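Long-range contacts in ribonucleoside-diphosphate reductase (Pseudomonas aeruginosa, PDB 5IM3), which probably catalyses the reduction of ribonucleoside diphosphates to the deoxyribonucleotide precursors of DNA, under allosteric control by bound nucleotides such as dATP: residues 406-412 / 457-461; 450-456 / 482-488. Residues are numbered along the deposited sequence.

Overall arrangement
Both interactions belong to the barrel domain, and their centres lie 11 Å apart. Interaction 2 pairs neighbouring parallel strands, 450-455 and 482-487; interaction 1 joins the loops that follow strands 401-405 and 450-455 at their C-terminal ends. Strand 401-405 flanks 450-455 on the side away from 482-487, so the two contacts run into each other: Thr407 OG1 sits 2.9 Å from Glu455 N and Trp406 N 3.1 Å from Tyr453 O, both probable hydrogen bonds, while Ile461 CD1 packs 3.6 Å from Asn485 ND2. Interaction 1 reaches a bound dATP directly through Arg410; in interaction 2 the side chain of Leu454 stays about 11 Å from that nucleotide, nearest atom to nearest atom.

Interaction 1. Residues 406-412 / 457-461; sequences WTPVRAL and WHLDI. With DTP (2'-deoxyadenosine 5'-triphosphate), chain G.
Two loops without regular secondary structure meet here, each containing a type I beta turn: Trp406 to Val409, closed by Val409 N to Trp406 O at 3.2 Å, and His458 to Ile461, closed by Ile461 N to His458 O at 2.9 Å. CA atoms approach to 6.8 Å for Thr407-His458 and 5.6 Å for Ala411-Leu459; 317 Å² is buried. Two side-chain-to-backbone hydrogen bonds join the loops. His458 (chi1 t) donates from NE2 to Val409 O (2.8 Å), and its ND1 accepts Asp460 N (3.1 Å), which fixes the ring orientation. Asp460 (chi1 m) accepts Leu412 N on OD1 (3.0 Å), while its OD2 takes Val426 N. Asp460 also occupies the N-cap position of helix 461-465, though its side chain makes no capping bond. Van der Waals packing fills the gap: Ala411 CB makes an apolar contact with Leu459 CB (3.4 Å) and also lies 3.5 Å from His458 CE1, and Thr407 CG2 is 4.1 Å from Trp457 CZ2. On the ligand side, Arg410 points its CB away from 457-461. Its NH2 donates to DTP O3G (2.9 Å), NH1 more weakly to O1G (3.4 Å), and NE forms a salt bridge with Asp380. Val409 CG1 lies 3.7 Å from DTP O3'. Lys397 and Val440 of the second subunit also hold this nucleotide, an intersubunit arrangement characteristic of the allosteric specificity site of class I ribonucleotide reductases.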
ATOM      1  N   TRP A 406     -16.024 -25.918 -25.140  1.00 39.70           N
ATOM      2  CA  TRP A 406     -15.751 -26.955 -24.154  1.00 36.49           C
ATOM      3  C   TRP A 406     -16.876 -27.132 -23.145  1.00 38.78           C
ATOM      4  O   TRP A 406     -16.758 -27.969 -22.245  1.00 41.16           O
ATOM      5  CB  TRP A 406     -14.436 -26.648 -23.435  1.00 34.52           C
ATOM      6  CG  TRP A 406     -13.274 -27.069 -24.259  1.00 36.41           C
ATOM      7  CD1 TRP A 406     -12.657 -26.348 -25.243  1.00 36.44           C
ATOM      8  CD2 TRP A 406     -12.609 -28.335 -24.213  1.00 38.03           C
ATOM      9  NE1 TRP A 406     -11.643 -27.085 -25.803  1.00 35.41           N
ATOM     10  CE2 TRP A 406     -11.591 -28.307 -25.189  1.00 39.49           C
ATOM     11  CE3 TRP A 406     -12.772 -29.487 -23.441  1.00 38.98           C
ATOM     12  CZ2 TRP A 406     -10.740 -29.388 -25.407  1.00 39.61           C
ATOM     13  CZ3 TRP A 406     -11.926 -30.557 -23.661  1.00 39.36           C
ATOM     14  CH2 TRP A 406     -10.923 -30.500 -24.633  1.00 36.81           C
ATOM     15  N   THR A 407     -17.969 -26.393 -23.294  1.00 39.91           N
ATOM     16  CA  THR A 407     -19.069 -26.474 -22.338  1.00 41.17           C
ATOM     17  C   THR A 407     -19.621 -27.883 -22.147  1.00 41.43           C
ATOM     18  O   THR A 407     -19.957 -28.228 -21.002  1.00 43.21           O
ATOM     19  CB  THR A 407     -20.182 -25.517 -22.779  1.00 40.59           C
ATOM     20  OG1 THR A 407     -19.701 -24.168 -22.705  1.00 43.15           O
ATOM     21  CG2 THR A 407     -21.424 -25.662 -21.906  1.00 42.50           C
ATOM     22  N   PRO A 408     -19.759 -28.726 -23.177  1.00 39.99           N
ATOM     23  CA  PRO A 408     -20.410 -30.033 -22.959  1.00 40.78           C
ATOM     24  C   PRO A 408     -19.648 -30.965 -22.030  1.00 41.61           C
ATOM     25  O   PRO A 408     -20.248 -31.919 -21.516  1.00 45.15           O
ATOM     26  CB  PRO A 408     -20.508 -30.622 -24.377  1.00 41.57           C
ATOM     27  CG  PRO A 408     -20.392 -29.452 -25.298  1.00 42.05           C
ATOM     28  CD  PRO A 408     -19.477 -28.487 -24.603  1.00 40.98           C
ATOM     29  N   VAL A 409     -18.362 -30.726 -21.794  1.00 38.02           N
ATOM     30  CA  VAL A 409     -17.525 -31.665 -21.051  1.00 41.04           C
ATOM     31  C   VAL A 409     -17.792 -31.509 -19.557  1.00 39.93           C
ATOM     32  O   VAL A 409     -17.743 -30.398 -19.018  1.00 40.06           O
ATOM     33  CB  VAL A 409     -16.041 -31.440 -21.388  1.00 39.94           C
ATOM     34  CG1 VAL A 409     -15.143 -32.339 -20.552  1.00 38.80           C
ATOM     35  CG2 VAL A 409     -15.802 -31.686 -22.873  1.00 39.20           C
ATOM     36  N   ARG A 410     -18.050 -32.630 -18.882  1.00 43.03           N
ATOM     37  CA  ARG A 410     -18.524 -32.606 -17.502  1.00 42.72           C
ATOM     38  C   ARG A 410     -17.456 -32.072 -16.551  1.00 42.62           C
ATOM     39  O   ARG A 410     -16.252 -32.214 -16.778  1.00 41.74           O
ATOM     40  CB  ARG A 410     -18.970 -34.001 -17.069  1.00 45.04           C
ATOM     41  CG  ARG A 410     -17.881 -35.058 -17.083  1.00 45.16           C
ATOM     42  CD  ARG A 410     -18.470 -36.442 -16.844  1.00 47.23           C
ATOM     43  NE  ARG A 410     -19.388 -36.828 -17.912  1.00 47.72           N
ATOM     44  CZ  ARG A 410     -19.924 -38.035 -18.050  1.00 53.04           C
ATOM     45  NH1 ARG A 410     -19.644 -38.999 -17.180  1.00 57.67           N
ATOM     46  NH2 ARG A 410     -20.740 -38.282 -19.063  1.00 55.18           N
ATOM     47  N   ALA A 411     -17.921 -31.466 -15.460  1.00 44.93           N
ATOM     48  CA  ALA A 411     -17.082 -30.650 -14.600  1.00 42.25           C
ATOM     49  C   ALA A 411     -16.534 -31.457 -13.423  1.00 43.28           C
ATOM     50  O   ALA A 411     -16.849 -32.634 -13.235  1.00 44.80           O
ATOM     51  CB  ALA A 411     -17.872 -29.443 -14.096  1.00 42.07           C
ATOM     52  N   LEU A 412     -15.698 -30.801 -12.619  1.00 45.62           N
ATOM     53  CA  LEU A 412     -15.166 -31.409 -11.408  1.00 46.57           C
ATOM     54  C   LEU A 412     -16.294 -31.989 -10.568  1.00 46.63           C
ATOM     55  O   LEU A 412     -17.327 -31.347 -10.365  1.00 44.35           O
ATOM     56  CB  LEU A 412     -14.384 -30.373 -10.594  1.00 45.94           C
ATOM     57  CG  LEU A 412     -13.839 -30.847  -9.240  1.00 53.46           C
ATOM     58  CD1 LEU A 412     -12.725 -31.870  -9.427  1.00 53.64           C
ATOM     59  CD2 LEU A 412     -13.358 -29.670  -8.403  1.00 53.05           C
ATOM     60  N   TRP A 457     -22.689 -21.047 -16.382  1.00 43.60           N
ATOM     61  CA  TRP A 457     -23.174 -21.927 -15.323  1.00 46.27           C
ATOM     62  C   TRP A 457     -22.314 -23.175 -15.153  1.00 47.09           C
ATOM     63  O   TRP A 457     -22.572 -23.970 -14.242  1.00 44.97           O
ATOM     64  CB  TRP A 457     -24.628 -22.341 -15.589  1.00 46.70           C
ATOM     65  CG  TRP A 457     -24.877 -22.893 -16.963  1.00 47.67           C
ATOM     66  CD1 TRP A 457     -25.450 -22.239 -18.016  1.00 46.46           C
ATOM     67  CD2 TRP A 457     -24.564 -24.211 -17.435  1.00 46.71           C
ATOM     68  NE1 TRP A 457     -25.515 -23.065 -19.109  1.00 46.51           N
ATOM     69  CE2 TRP A 457     -24.975 -24.281 -18.781  1.00 46.54           C
ATOM     70  CE3 TRP A 457     -23.975 -25.336 -16.851  1.00 47.36           C
ATOM     71  CZ2 TRP A 457     -24.819 -25.430 -19.552  1.00 46.97           C
ATOM     72  CZ3 TRP A 457     -23.820 -26.480 -17.621  1.00 47.33           C
ATOM     73  CH2 TRP A 457     -24.242 -26.518 -18.955  1.00 47.77           C
ATOM     74  N   HIS A 458     -21.308 -23.368 -16.003  1.00 46.17           N
ATOM     75  CA  HIS A 458     -20.460 -24.549 -15.919  1.00 46.01           C
ATOM     76  C   HIS A 458     -19.724 -24.579 -14.585  1.00 45.26           C
ATOM     77  O   HIS A 458     -19.172 -23.570 -14.138  1.00 43.98           O
ATOM     78  CB  HIS A 458     -19.464 -24.550 -17.078  1.00 45.57           C
ATOM     79  CG  HIS A 458     -18.814 -25.875 -17.328  1.00 44.98           C
ATOM     80  ND1 HIS A 458     -17.785 -26.359 -16.552  1.00 45.40           N
ATOM     81  CD2 HIS A 458     -19.031 -26.805 -18.288  1.00 45.40           C
ATOM     82  CE1 HIS A 458     -17.401 -27.535 -17.015  1.00 46.51           C
ATOM     83  NE2 HIS A 458     -18.141 -27.828 -18.069  1.00 46.47           N
ATOM     84  N   LEU A 459     -19.709 -25.751 -13.950  1.00 40.95           N
ATOM     85  CA  LEU A 459     -19.171 -25.853 -12.599  1.00 41.99           C
ATOM     86  C   LEU A 459     -17.674 -25.574 -12.525  1.00 39.80           C
ATOM     87  O   LEU A 459     -17.171 -25.260 -11.441  1.00 39.39           O
ATOM     88  CB  LEU A 459     -19.470 -27.234 -12.016  1.00 43.19           C
ATOM     89  CG  LEU A 459     -20.432 -27.208 -10.831  1.00 45.02           C
ATOM     90  CD1 LEU A 459     -20.747 -28.622 -10.397  1.00 48.70           C
ATOM     91  CD2 LEU A 459     -19.843 -26.414  -9.678  1.00 44.53           C
ATOM     92  N   ASP A 460     -16.953 -25.668 -13.639  1.00 39.37           N
ATOM     93  CA  ASP A 460     -15.535 -25.339 -13.659  1.00 40.92           C
ATOM     94  C   ASP A 460     -15.277 -23.870 -13.984  1.00 39.79           C
ATOM     95  O   ASP A 460     -14.117 -23.485 -14.168  1.00 39.11           O
ATOM     96  CB  ASP A 460     -14.798 -26.229 -14.668  1.00 43.75           C
ATOM     97  CG  ASP A 460     -14.798 -27.697 -14.269  1.00 46.17           C
ATOM     98  OD1 ASP A 460     -14.879 -27.999 -13.060  1.00 45.71           O
ATOM     99  OD2 ASP A 460     -14.706 -28.549 -15.175  1.00 45.64           O
ATOM    100  N   ILE A 461     -16.319 -23.035 -14.022  1.00 42.52           N
ATOM    101  CA  ILE A 461     -16.161 -21.674 -14.532  1.00 44.70           C
ATOM    102  C   ILE A 461     -15.156 -20.888 -13.699  1.00 47.20           C
ATOM    103  O   ILE A 461     -14.369 -20.103 -14.240  1.00 43.67           O
ATOM    104  CB  ILE A 461     -17.523 -20.954 -14.597  1.00 45.75           C
ATOM    105  CG1 ILE A 461     -17.378 -19.597 -15.295  1.00 45.83           C
ATOM    106  CG2 ILE A 461     -18.111 -20.756 -13.203  1.00 45.98           C
ATOM    107  CD1 ILE A 461     -16.937 -19.695 -16.748  1.00 45.66           C
TER
HETATM  108  PG  DTP G1005     -21.016 -42.168 -19.667  1.00 74.43           P
HETATM  109  O1G DTP G1005     -20.510 -42.075 -18.268  1.00 74.84           O
HETATM  110  O2G DTP G1005     -22.469 -42.637 -19.754  1.00 79.11           O
HETATM  111  O3G DTP G1005     -20.909 -40.837 -20.411  1.00 76.43           O
HETATM  112  PB  DTP G1005     -19.164 -42.937 -21.737  1.00 67.18           P
HETATM  113  O1B DTP G1005     -19.678 -41.828 -22.563  1.00 64.55           O
HETATM  114  O2B DTP G1005     -19.003 -44.207 -22.571  1.00 65.17           O
HETATM  115  O3B DTP G1005     -20.168 -43.204 -20.529  1.00 73.53           O
HETATM  116  PA  DTP G1005     -16.749 -41.481 -21.648  1.00 52.63           P
HETATM  117  O1A DTP G1005     -17.459 -40.898 -22.773  1.00 63.93           O
HETATM  118  O2A DTP G1005     -15.497 -42.144 -22.174  1.00 56.14           O
HETATM  119  O3A DTP G1005     -17.753 -42.576 -21.092  1.00 64.43           O
HETATM  120  O5' DTP G1005     -16.382 -40.354 -20.609  1.00 51.75           O
HETATM  121  C5' DTP G1005     -17.332 -39.349 -20.198  1.00 49.57           C
HETATM  122  C4' DTP G1005     -16.606 -38.207 -19.531  1.00 45.92           C
HETATM  123  O4' DTP G1005     -15.720 -38.730 -18.517  1.00 43.80           O
HETATM  124  C3' DTP G1005     -15.752 -37.337 -20.454  1.00 44.76           C
HETATM  125  O3' DTP G1005     -15.885 -35.960 -20.102  1.00 44.19           O
HETATM  126  C2' DTP G1005     -14.334 -37.828 -20.190  1.00 44.47           C
HETATM  127  C1' DTP G1005     -14.392 -38.285 -18.743  1.00 42.94           C
HETATM  128  N9  DTP G1005     -13.491 -39.387 -18.435  1.00 42.39           N
HETATM  129  C8  DTP G1005     -13.719 -40.712 -18.692  1.00 42.62           C
HETATM  130  N7  DTP G1005     -12.722 -41.499 -18.369  1.00 43.86           N
HETATM  131  C5  DTP G1005     -11.773 -40.631 -17.851  1.00 41.60           C
HETATM  132  C6  DTP G1005     -10.489 -40.839 -17.315  1.00 43.60           C
HETATM  133  N6  DTP G1005      -9.915 -42.040 -17.209  1.00 44.48           N
HETATM  134  N1  DTP G1005      -9.810 -39.758 -16.875  1.00 43.84           N
HETATM  135  C2  DTP G1005     -10.385 -38.555 -16.967  1.00 43.77           C
HETATM  136  N3  DTP G1005     -11.585 -38.235 -17.456  1.00 44.46           N
HETATM  137  C4  DTP G1005     -12.235 -39.326 -17.885  1.00 42.59           C

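Interaction 2. Residues 450-456 / 482-488; sequences VCAYLET and NTANWIP
Tyr453 (chi1 m) lays one face of its ring over Ala484 CB, a CH-pi contact 3.6 Å from the ring centroid and 24° off the normal, with Tyr453 CE2 3.3 Å from that methyl. Tyr453 CD2 also meets Trp486 CE3 at 4.1 Å, and Cys451 SG lies 3.8 Å from Ala484 CB; the phenol OH is hydrogen-bonded to Asn585 O. Cys451, Tyr453, Glu455, Asn482, Ala484 and Trp486 share this face. The extended backbones of strands 450-455 and 482-487 run parallel, their axes 4.2 Å apart at closest and crossing at -29°. Bridges pair Cys451-Asn482, Ala452-Thr483, Tyr453-Ala484, Leu454-Asn485 and Glu455-Trp486, with CA-CA distances of 4.2 to 5.5 Å. The hydrogen bonds alternate: Asn482 N to Val450 O (2.9 Å), Ala452 N to Asn482 O (2.8 Å), Ala484 N to Ala452 O (2.8 Å), Leu454 N to Ala484 O (3.2 Å), Trp486 N to Leu454 O (3.0 Å), then a weak Thr456 N to Trp486 O (3.4 Å). With helix 461-465 between them, the strands form a beta-alpha-beta unit of the ten-stranded alpha-beta barrel. That helix covers the face bearing Leu454, Thr483 and Asn485, with Phe464 against the first two. Beside the last rungs, a water donates to Leu454 O (2.7 Å), accepts from Asn485 ND2 (2.7 Å) and hydrogen-bonds Thr456 OG1 (2.8 Å). Glu455 (chi1 t, chi2 t) brings OE1 to the edge of the Trp486 ring, 3.6 Å from CD1, and its carboxylate forms a salt bridge with Lys566.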
ATOM      1  N   VAL A 450      -5.615 -20.739 -30.408  1.00 44.84           N
ATOM      2  CA  VAL A 450      -6.894 -21.377 -30.117  1.00 43.58           C
ATOM      3  C   VAL A 450      -7.540 -20.650 -28.943  1.00 42.27           C
ATOM      4  O   VAL A 450      -6.854 -20.159 -28.043  1.00 44.31           O
ATOM      5  CB  VAL A 450      -6.712 -22.886 -29.817  1.00 44.69           C
ATOM      6  CG1 VAL A 450      -5.674 -23.089 -28.732  1.00 46.63           C
ATOM      7  CG2 VAL A 450      -8.033 -23.539 -29.429  1.00 43.30           C
ATOM      8  N   CYS A 451      -8.870 -20.566 -28.963  1.00 39.78           N
ATOM      9  CA  CYS A 451      -9.636 -19.936 -27.891  1.00 40.20           C
ATOM     10  C   CYS A 451     -10.675 -20.923 -27.385  1.00 39.82           C
ATOM     11  O   CYS A 451     -11.508 -21.399 -28.162  1.00 41.02           O
ATOM     12  CB  CYS A 451     -10.320 -18.649 -28.366  1.00 44.62           C
ATOM     13  SG  CYS A 451     -11.273 -17.799 -27.071  1.00 47.43           S
ATOM     14  N   ALA A 452     -10.640 -21.212 -26.085  1.00 38.59           N
ATOM     15  CA  ALA A 452     -11.614 -22.099 -25.464  1.00 35.93           C
ATOM     16  C   ALA A 452     -12.769 -21.296 -24.877  1.00 39.54           C
ATOM     17  O   ALA A 452     -12.561 -20.263 -24.233  1.00 40.75           O
ATOM     18  CB  ALA A 452     -10.954 -22.944 -24.373  1.00 35.31           C
ATOM     19  N   TYR A 453     -13.989 -21.775 -25.111  1.00 41.21           N
ATOM     20  CA  TYR A 453     -15.206 -21.139 -24.625  1.00 40.45           C
ATOM     21  C   TYR A 453     -15.863 -22.009 -23.560  1.00 39.87           C
ATOM     22  O   TYR A 453     -15.886 -23.238 -23.676  1.00 38.77           O
ATOM     23  CB  TYR A 453     -16.196 -20.903 -25.766  1.00 35.82           C
ATOM     24  CG  TYR A 453     -15.854 -19.747 -26.675  1.00 38.27           C
ATOM     25  CD1 TYR A 453     -14.870 -19.869 -27.648  1.00 39.36           C
ATOM     26  CD2 TYR A 453     -16.547 -18.549 -26.590  1.00 37.08           C
ATOM     27  CE1 TYR A 453     -14.568 -18.820 -28.492  1.00 38.34           C
ATOM     28  CE2 TYR A 453     -16.249 -17.491 -27.431  1.00 42.44           C
ATOM     29  CZ  TYR A 453     -15.257 -17.635 -28.380  1.00 41.72           C
ATOM     30  OH  TYR A 453     -14.953 -16.593 -29.220  1.00 44.10           O
ATOM     31  N   LEU A 454     -16.410 -21.367 -22.529  1.00 40.25           N
ATOM     32  CA  LEU A 454     -17.132 -22.077 -21.479  1.00 39.65           C
ATOM     33  C   LEU A 454     -18.343 -21.261 -21.049  1.00 39.64           C
ATOM     34  O   LEU A 454     -18.246 -20.045 -20.869  1.00 43.21           O
ATOM     35  CB  LEU A 454     -16.235 -22.354 -20.271  1.00 37.17           C
ATOM     36  CG  LEU A 454     -16.735 -23.468 -19.354  1.00 41.29           C
ATOM     37  CD1 LEU A 454     -16.561 -24.824 -20.024  1.00 39.25           C
ATOM     38  CD2 LEU A 454     -16.018 -23.426 -18.015  1.00 40.95           C
ATOM     39  N   GLU A 455     -19.477 -21.935 -20.887  1.00 41.64           N
ATOM     40  CA  GLU A 455     -20.712 -21.270 -20.502  1.00 42.11           C
ATOM     41  C   GLU A 455     -20.711 -20.978 -19.001  1.00 43.50           C
ATOM     42  O   GLU A 455     -20.079 -21.685 -18.211  1.00 40.64           O
ATOM     43  CB  GLU A 455     -21.915 -22.130 -20.893  1.00 44.13           C
ATOM     44  CG  GLU A 455     -23.221 -21.365 -21.043  1.00 43.11           C
ATOM     45  CD  GLU A 455     -24.243 -22.107 -21.883  1.00 46.15           C
ATOM     46  OE1 GLU A 455     -23.840 -22.827 -22.825  1.00 46.86           O
ATOM     47  OE2 GLU A 455     -25.452 -21.968 -21.609  1.00 47.52           O
ATOM     48  N   THR A 456     -21.435 -19.919 -18.614  1.00 41.41           N
ATOM     49  CA  THR A 456     -21.231 -19.290 -17.309  1.00 42.14           C
ATOM     50  C   THR A 456     -21.795 -20.092 -16.137  1.00 43.33           C
ATOM     51  O   THR A 456     -21.411 -19.830 -14.991  1.00 44.22           O
ATOM     52  CB  THR A 456     -21.844 -17.885 -17.309  1.00 41.73           C
ATOM     53  OG1 THR A 456     -21.483 -17.207 -18.519  1.00 40.49           O
ATOM     54  CG2 THR A 456     -21.329 -17.078 -16.129  1.00 45.73           C
ATOM     55  N   ASN A 482      -6.156 -19.086 -25.467  1.00 41.20           N
ATOM     56  CA  ASN A 482      -7.111 -18.033 -25.169  1.00 40.60           C
ATOM     57  C   ASN A 482      -8.374 -18.634 -24.557  1.00 38.26           C
ATOM     58  O   ASN A 482      -8.671 -19.819 -24.716  1.00 36.84           O
ATOM     59  CB  ASN A 482      -7.458 -17.231 -26.430  1.00 43.32           C
ATOM     60  CG  ASN A 482      -6.281 -16.410 -26.955  1.00 44.46           C
ATOM     61  OD1 ASN A 482      -5.920 -16.505 -28.128  1.00 49.49           O
ATOM     62  ND2 ASN A 482      -5.687 -15.600 -26.092  1.00 43.74           N
ATOM     63  N   THR A 483      -9.114 -17.792 -23.842  1.00 35.54           N
ATOM     64  CA  THR A 483     -10.342 -18.190 -23.177  1.00 35.91           C
ATOM     65  C   THR A 483     -11.404 -17.133 -23.430  1.00 39.17           C
ATOM     66  O   THR A 483     -11.090 -15.950 -23.605  1.00 39.94           O
ATOM     67  CB  THR A 483     -10.137 -18.357 -21.659  1.00 36.88           C
ATOM     68  OG1 THR A 483      -9.627 -17.138 -21.119  1.00 38.03           O
ATOM     69  CG2 THR A 483      -9.161 -19.486 -21.348  1.00 36.31           C
ATOM     70  N   ALA A 484     -12.667 -17.562 -23.443  1.00 38.01           N
ATOM     71  CA  ALA A 484     -13.776 -16.631 -23.594  1.00 40.25           C
ATOM     72  C   ALA A 484     -14.988 -17.147 -22.835  1.00 38.79           C
ATOM     73  O   ALA A 484     -15.233 -18.353 -22.792  1.00 38.54           O
ATOM     74  CB  ALA A 484     -14.137 -16.414 -25.065  1.00 38.90           C
ATOM     75  N   ASN A 485     -15.742 -16.221 -22.243  1.00 42.62           N
ATOM     76  CA  ASN A 485     -17.008 -16.550 -21.605  1.00 44.94           C
ATOM     77  C   ASN A 485     -18.122 -16.651 -22.641  1.00 45.01           C
ATOM     78  O   ASN A 485     -18.248 -15.799 -23.526  1.00 43.93           O
ATOM     79  CB  ASN A 485     -17.379 -15.491 -20.566  1.00 45.51           C
ATOM     80  CG  ASN A 485     -16.483 -15.525 -19.342  1.00 49.03           C
ATOM     81  OD1 ASN A 485     -15.749 -14.572 -19.068  1.00 52.34           O
ATOM     82  ND2 ASN A 485     -16.555 -16.614 -18.587  1.00 46.89           N
ATOM     83  N   TRP A 486     -18.936 -17.695 -22.515  1.00 42.97           N
ATOM     84  CA  TRP A 486     -20.140 -17.896 -23.323  1.00 44.10           C
ATOM     85  C   TRP A 486     -21.328 -17.610 -22.400  1.00 44.39           C
ATOM     86  O   TRP A 486     -21.794 -18.485 -21.672  1.00 45.57           O
ATOM     87  CB  TRP A 486     -20.154 -19.316 -23.893  1.00 44.17           C
ATOM     88  CG  TRP A 486     -21.165 -19.579 -24.970  1.00 44.96           C
ATOM     89  CD1 TRP A 486     -22.157 -20.515 -24.947  1.00 45.28           C
ATOM     90  CD2 TRP A 486     -21.268 -18.917 -26.237  1.00 42.55           C
ATOM     91  NE1 TRP A 486     -22.875 -20.475 -26.118  1.00 46.44           N
ATOM     92  CE2 TRP A 486     -22.349 -19.502 -26.928  1.00 45.51           C
ATOM     93  CE3 TRP A 486     -20.554 -17.887 -26.854  1.00 44.30           C
ATOM     94  CZ2 TRP A 486     -22.734 -19.090 -28.204  1.00 44.72           C
ATOM     95  CZ3 TRP A 486     -20.940 -17.475 -28.123  1.00 43.66           C
ATOM     96  CH2 TRP A 486     -22.020 -18.075 -28.781  1.00 43.89           C
ATOM     97  N   ILE A 487     -21.809 -16.371 -22.424  1.00 44.07           N
ATOM     98  CA  ILE A 487     -22.645 -15.830 -21.355  1.00 44.92           C
ATOM     99  C   ILE A 487     -24.106 -15.882 -21.793  1.00 46.17           C
ATOM    100  O   ILE A 487     -24.458 -15.250 -22.799  1.00 44.68           O
ATOM    101  CB  ILE A 487     -22.240 -14.394 -20.996  1.00 43.81           C
ATOM    102  CG1 ILE A 487     -20.741 -14.320 -20.697  1.00 42.02           C
ATOM    103  CG2 ILE A 487     -23.048 -13.910 -19.788  1.00 42.89           C
ATOM    104  CD1 ILE A 487     -20.216 -12.904 -20.572  1.00 42.33           C
ATOM    105  N   PRO A 488     -24.978 -16.587 -21.073  1.00 47.24           N
ATOM    106  CA  PRO A 488     -26.412 -16.502 -21.373  1.00 47.60           C
ATOM    107  C   PRO A 488     -27.006 -15.191 -20.882  1.00 48.84           C
ATOM    108  O   PRO A 488     -26.539 -14.594 -19.910  1.00 47.22           O
ATOM    109  CB  PRO A 488     -27.011 -17.696 -20.615  1.00 48.96           C
ATOM    110  CG  PRO A 488     -25.843 -18.530 -20.167  1.00 47.93           C
ATOM    111  CD  PRO A 488     -24.694 -17.597 -20.041  1.00 47.48           C
TER
HETATM  112  O   HOH W   1     -18.824 -18.042 -19.092  1.00 37.08           O